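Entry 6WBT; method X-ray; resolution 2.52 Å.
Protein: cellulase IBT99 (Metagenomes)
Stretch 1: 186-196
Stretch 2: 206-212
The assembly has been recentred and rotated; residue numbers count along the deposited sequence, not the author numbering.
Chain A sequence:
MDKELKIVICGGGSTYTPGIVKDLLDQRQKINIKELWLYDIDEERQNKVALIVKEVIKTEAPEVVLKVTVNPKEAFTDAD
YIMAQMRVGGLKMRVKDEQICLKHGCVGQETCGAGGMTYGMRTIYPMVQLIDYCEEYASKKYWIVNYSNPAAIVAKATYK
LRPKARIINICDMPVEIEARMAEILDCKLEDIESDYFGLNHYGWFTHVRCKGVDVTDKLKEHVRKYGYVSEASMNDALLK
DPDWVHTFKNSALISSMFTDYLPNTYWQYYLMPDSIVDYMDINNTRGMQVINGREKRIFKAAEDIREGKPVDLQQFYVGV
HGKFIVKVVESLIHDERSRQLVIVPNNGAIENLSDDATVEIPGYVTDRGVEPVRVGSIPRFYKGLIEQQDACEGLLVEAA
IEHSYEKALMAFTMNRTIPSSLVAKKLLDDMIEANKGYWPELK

Stretch 1, residues 186-196: DCKLEDIESDY
Stretch 2 (206-212) THVRCKG

Two antiparallel strands, 192-196 and 206-210, illustrate how a strand pair divides its labour: covalent and apolar contacts on one face, charge on the other. Their axes run at 172° and approach to 4.6 Å; the stretches bury 624 Å², both sides summed. Stretch 1 enters by way of Cys187 (phi/psi -108/147, chi1 t), whose SG lies 2.0 Å from Cys210 SG (chi1 t) in a disulfide with chi3 94°. A 3-10 turn, 189-191, follows, with Asp191 N hydrogen-bonded to Lys188 O at 2.9 Å. Asp191 (-87/1) then accepts at its O from Lys211 N, 2.9 Å away; Lys211 itself has left the strand at 55/40.

Ile192 (-92/149) pairs with Cys210, CA to CA 4.7 Å, and its CD1 packs 3.8 Å from Cys210 CB. Glu193 (-167/134; t, t) sits opposite Arg209: Arg209 N donates to Glu193 O at 3.0 Å, while the return bond, Glu193 N to Arg209 O at 3.2 Å, is weak. Ser194 (-135/153; p) pairs with Val208 in a non-hydrogen-bonded register, CA to CA 4.2 Å, its CB 3.7 Å from Val208 CG2.

Asp195 (-94/134; m) shares the Glu193 face. Buried Arg209 (p, t, t, chi4 -88°) suits its place because its guanidinium can donate to both acids: NH1 forms salt bridges with Glu193 OE2 at 3.2 Å and Asp195 OD1 at 2.9 Å, and NH2 adds a hydrogen bond to Asp195 OD2 at 3.0 Å. Asp195 N donates to His207 O at 2.7 Å, and Asp195 O receives a hydrogen bond from Thr206 N at 2.9 Å.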

ATOM      1  N   ASP A 186      14.901   0.474  39.965  1.00 81.39           N
ATOM      2  CA  ASP A 186      15.968   1.216  40.637  1.00 86.54           C
ATOM      3  C   ASP A 186      17.032   1.645  39.627  1.00 85.19           C
ATOM      4  O   ASP A 186      18.236   1.603  39.891  1.00 86.06           O
ATOM      5  CB  ASP A 186      16.569   0.404  41.788  1.00 92.35           C
ATOM      6  CG  ASP A 186      17.370   1.260  42.751  1.00 98.87           C
ATOM      7  OD1 ASP A 186      18.501   0.863  43.102  1.00102.64           O
ATOM      8  OD2 ASP A 186      16.874   2.338  43.142  1.00100.60           O
ATOM      9  N   CYS A 187      16.566   2.048  38.448  1.00 80.63           N
ATOM     10  CA  CYS A 187      17.398   2.497  37.344  1.00 78.85           C
ATOM     11  C   CYS A 187      17.264   4.005  37.186  1.00 77.35           C
ATOM     12  O   CYS A 187      16.201   4.579  37.437  1.00 76.50           O
ATOM     13  CB  CYS A 187      16.992   1.800  36.038  1.00 77.93           C
ATOM     14  SG  CYS A 187      17.946   2.261  34.567  1.00 80.06           S
ATOM     15  N   LYS A 188      18.351   4.644  36.769  1.00 77.25           N
ATOM     16  CA  LYS A 188      18.343   6.080  36.538  1.00 76.89           C
ATOM     17  C   LYS A 188      17.632   6.402  35.228  1.00 73.92           C
ATOM     18  O   LYS A 188      17.776   5.683  34.234  1.00 73.49           O
ATOM     19  CB  LYS A 188      19.774   6.620  36.520  1.00 80.26           C
ATOM     20  CG  LYS A 188      20.551   6.294  37.791  1.00 85.12           C
ATOM     21  CD  LYS A 188      19.831   6.827  39.023  1.00 86.98           C
ATOM     22  CE  LYS A 188      20.330   6.171  40.304  1.00 89.75           C
ATOM     23  NZ  LYS A 188      19.474   5.024  40.724  1.00 88.22           N
ATOM     24  N   LEU A 189      16.857   7.492  35.235  1.00 71.74           N
ATOM     25  CA  LEU A 189      16.040   7.835  34.075  1.00 68.64           C
ATOM     26  C   LEU A 189      16.892   8.133  32.848  1.00 69.65           C
ATOM     27  O   LEU A 189      16.441   7.925  31.715  1.00 68.58           O
ATOM     28  CB  LEU A 189      15.141   9.029  34.400  1.00 68.61           C
ATOM     29  CG  LEU A 189      14.126   9.446  33.333  1.00 66.74           C
ATOM     30  CD1 LEU A 189      13.143   8.320  33.055  1.00 64.31           C
ATOM     31  CD2 LEU A 189      13.393  10.711  33.751  1.00 67.48           C
ATOM     32  N   GLU A 190      18.121   8.615  33.049  1.00 72.23           N
ATOM     33  CA  GLU A 190      19.012   8.837  31.916  1.00 72.13           C
ATOM     34  C   GLU A 190      19.321   7.537  31.184  1.00 70.28           C
ATOM     35  O   GLU A 190      19.510   7.542  29.963  1.00 69.00           O
ATOM     36  CB  GLU A 190      20.311   9.499  32.383  1.00 76.45           C
ATOM     37  CG  GLU A 190      20.138  10.866  33.035  1.00 80.10           C
ATOM     38  CD  GLU A 190      19.940  10.783  34.537  1.00 82.68           C
ATOM     39  OE1 GLU A 190      19.111   9.964  34.989  1.00 81.28           O
ATOM     40  OE2 GLU A 190      20.621  11.532  35.268  1.00 86.31           O
ATOM     41  N   ASP A 191      19.364   6.418  31.904  1.00 72.44           N
ATOM     42  CA  ASP A 191      19.734   5.141  31.310  1.00 74.97           C
ATOM     43  C   ASP A 191      18.553   4.408  30.689  1.00 75.63           C
ATOM     44  O   ASP A 191      18.742   3.303  30.165  1.00 75.34           O
ATOM     45  CB  ASP A 191      20.393   4.245  32.362  1.00 77.14           C
ATOM     46  CG  ASP A 191      21.530   4.937  33.089  1.00 79.49           C
ATOM     47  OD1 ASP A 191      22.189   5.806  32.482  1.00 80.38           O
ATOM     48  OD2 ASP A 191      21.764   4.609  34.273  1.00 80.73           O
ATOM     49  N   ILE A 192      17.357   4.983  30.733  1.00 77.46           N
ATOM     50  CA  ILE A 192      16.162   4.318  30.231  1.00 76.96           C
ATOM     51  C   ILE A 192      15.953   4.707  28.775  1.00 77.73           C
ATOM     52  O   ILE A 192      16.327   5.799  28.331  1.00 80.85           O
ATOM     53  CB  ILE A 192      14.930   4.651  31.104  1.00 75.72           C
ATOM     54  CG1 ILE A 192      14.029   3.424  31.261  1.00 74.02           C
ATOM     55  CG2 ILE A 192      14.138   5.817  30.524  1.00 75.61           C
ATOM     56  CD1 ILE A 192      14.664   2.286  32.037  1.00 75.43           C
ATOM     57  N   GLU A 193      15.369   3.779  28.018  1.00 73.14           N
ATOM     58  CA  GLU A 193      15.044   3.988  26.613  1.00 69.86           C
ATOM     59  C   GLU A 193      14.116   2.865  26.182  1.00 67.91           C
ATOM     60  O   GLU A 193      14.369   1.697  26.491  1.00 68.05           O
ATOM     61  CB  GLU A 193      16.303   4.022  25.737  1.00 69.50           C
ATOM     62  CG  GLU A 193      16.017   3.947  24.246  1.00 67.43           C
ATOM     63  CD  GLU A 193      17.240   4.225  23.392  1.00 67.90           C
ATOM     64  OE1 GLU A 193      17.924   5.242  23.636  1.00 69.14           O
ATOM     65  OE2 GLU A 193      17.512   3.431  22.466  1.00 67.31           O
ATOM     66  N   SER A 194      13.043   3.220  25.485  1.00 66.08           N
ATOM     67  CA  SER A 194      12.002   2.268  25.150  1.00 61.74           C
ATOM     68  C   SER A 194      11.589   2.432  23.697  1.00 57.16           C
ATOM     69  O   SER A 194      11.716   3.512  23.113  1.00 57.84           O
ATOM     70  CB  SER A 194      10.777   2.439  26.057  1.00 61.10           C
ATOM     71  OG  SER A 194      10.234   3.742  25.928  1.00 62.06           O
ATOM     72  N   ASP A 195      11.106   1.335  23.124  1.00 53.05           N
ATOM     73  CA  ASP A 195      10.480   1.322  21.812  1.00 49.51           C
ATOM     74  C   ASP A 195       8.972   1.457  21.984  1.00 45.47           C
ATOM     75  O   ASP A 195       8.370   0.779  22.822  1.00 45.11           O
ATOM     76  CB  ASP A 195      10.814   0.031  21.061  1.00 50.57           C
ATOM     77  CG  ASP A 195      12.306  -0.201  20.936  1.00 53.35           C
ATOM     78  OD1 ASP A 195      13.036   0.767  20.640  1.00 55.56           O
ATOM     79  OD2 ASP A 195      12.751  -1.350  21.141  1.00 54.98           O
ATOM     80  N   TYR A 196       8.362   2.327  21.181  1.00 44.34           N
ATOM     81  CA  TYR A 196       6.996   2.762  21.434  1.00 42.49           C
ATOM     82  C   TYR A 196       6.309   3.074  20.111  1.00 42.31           C
ATOM     83  O   TYR A 196       6.945   3.527  19.159  1.00 44.86           O
ATOM     84  CB  TYR A 196       7.001   3.988  22.360  1.00 42.98           C
ATOM     85  CG  TYR A 196       5.648   4.557  22.717  1.00 42.57           C
ATOM     86  CD1 TYR A 196       5.046   5.515  21.914  1.00 43.42           C
ATOM     87  CD2 TYR A 196       4.991   4.164  23.875  1.00 41.53           C
ATOM     88  CE1 TYR A 196       3.817   6.049  22.241  1.00 44.15           C
ATOM     89  CE2 TYR A 196       3.761   4.694  24.212  1.00 42.46           C
ATOM     90  CZ  TYR A 196       3.179   5.637  23.390  1.00 43.84           C
ATOM     91  OH  TYR A 196       1.954   6.171  23.719  1.00 45.39           O
ATOM     92  N   THR A 206       6.735  -1.487  23.443  1.00 42.18           N
ATOM     93  CA  THR A 206       7.072  -2.828  22.972  1.00 44.81           C
ATOM     94  C   THR A 206       8.304  -3.385  23.679  1.00 47.75           C
ATOM     95  O   THR A 206       8.321  -4.558  24.066  1.00 49.77           O
ATOM     96  CB  THR A 206       7.287  -2.821  21.458  1.00 44.03           C
ATOM     97  OG1 THR A 206       8.353  -1.924  21.126  1.00 44.27           O
ATOM     98  CG2 THR A 206       6.021  -2.375  20.746  1.00 42.41           C
ATOM     99  N   HIS A 207       9.340  -2.566  23.851  1.00 49.52           N
ATOM    100  CA  HIS A 207      10.552  -2.976  24.546  1.00 51.00           C
ATOM    101  C   HIS A 207      11.056  -1.822  25.398  1.00 50.97           C
ATOM    102  O   HIS A 207      10.979  -0.662  24.988  1.00 51.45           O
ATOM    103  CB  HIS A 207      11.652  -3.413  23.568  1.00 53.90           C
ATOM    104  CG  HIS A 207      11.319  -4.650  22.793  1.00 56.48           C
ATOM    105  ND1 HIS A 207      10.940  -4.618  21.468  1.00 56.83           N
ATOM    106  CD2 HIS A 207      11.310  -5.954  23.156  1.00 57.99           C
ATOM    107  CE1 HIS A 207      10.713  -5.850  21.048  1.00 58.20           C
ATOM    108  NE2 HIS A 207      10.929  -6.680  22.053  1.00 58.85           N
ATOM    109  N   VAL A 208      11.561  -2.145  26.588  1.00 51.11           N
ATOM    110  CA  VAL A 208      12.158  -1.168  27.492  1.00 51.97           C
ATOM    111  C   VAL A 208      13.487  -1.727  27.979  1.00 55.50           C
ATOM    112  O   VAL A 208      13.585  -2.912  28.315  1.00 56.96           O
ATOM    113  CB  VAL A 208      11.236  -0.842  28.688  1.00 51.90           C
ATOM    114  CG1 VAL A 208      11.858   0.240  29.559  1.00 53.03           C
ATOM    115  CG2 VAL A 208       9.858  -0.417  28.207  1.00 50.64           C
ATOM    116  N   ARG A 209      14.510  -0.875  28.019  1.00 56.69           N
ATOM    117  CA  ARG A 209      15.847  -1.309  28.394  1.00 59.87           C
ATOM    118  C   ARG A 209      16.513  -0.258  29.269  1.00 62.01           C
ATOM    119  O   ARG A 209      16.427   0.941  28.993  1.00 61.87           O
ATOM    120  CB  ARG A 209      16.705  -1.589  27.149  1.00 60.22           C
ATOM    121  CG  ARG A 209      16.636  -0.501  26.092  1.00 60.08           C
ATOM    122  CD  ARG A 209      17.221  -0.962  24.767  1.00 60.82           C
ATOM    123  NE  ARG A 209      16.930  -0.015  23.695  1.00 59.84           N
ATOM    124  CZ  ARG A 209      15.833  -0.055  22.944  1.00 56.95           C
ATOM    125  NH1 ARG A 209      15.647   0.847  21.990  1.00 54.97           N
ATOM    126  NH2 ARG A 209      14.922  -0.995  23.146  1.00 55.99           N
ATOM    127  N   CYS A 210      17.171  -0.722  30.330  1.00 64.31           N
ATOM    128  CA  CYS A 210      17.940   0.125  31.234  1.00 67.17           C
ATOM    129  C   CYS A 210      19.420  -0.172  31.029  1.00 67.88           C
ATOM    130  O   CYS A 210      19.842  -1.328  31.147  1.00 68.83           O
ATOM    131  CB  CYS A 210      17.537  -0.112  32.688  1.00 71.16           C
ATOM    132  SG  CYS A 210      18.725   0.501  33.919  1.00 77.90           S
ATOM    133  N   LYS A 211      20.198   0.869  30.724  1.00 67.91           N
ATOM    134  CA  LYS A 211      21.628   0.731  30.443  1.00 70.08           C
ATOM    135  C   LYS A 211      21.871  -0.276  29.322  1.00 69.10           C
ATOM    136  O   LYS A 211      22.810  -1.074  29.362  1.00 70.40           O
ATOM    137  CB  LYS A 211      22.408   0.352  31.706  1.00 73.09           C
ATOM    138  CG  LYS A 211      22.602   1.506  32.681  1.00 74.10           C
ATOM    139  CD  LYS A 211      23.137   1.043  34.030  1.00 76.55           C
ATOM    140  CE  LYS A 211      24.537   0.462  33.924  1.00 79.30           C
ATOM    141  NZ  LYS A 211      25.060   0.065  35.263  1.00 81.18           N
ATOM    142  N   GLY A 212      21.006  -0.241  28.307  1.00 66.78           N
ATOM    143  CA  GLY A 212      21.095  -1.145  27.183  1.00 66.61           C
ATOM    144  C   GLY A 212      20.538  -2.533  27.416  1.00 66.85           C
ATOM    145  O   GLY A 212      20.244  -3.236  26.441  1.00 66.82           O
TER
HETATM  146  O   HOH W   1      19.324   1.509  24.264  1.00 43.28           O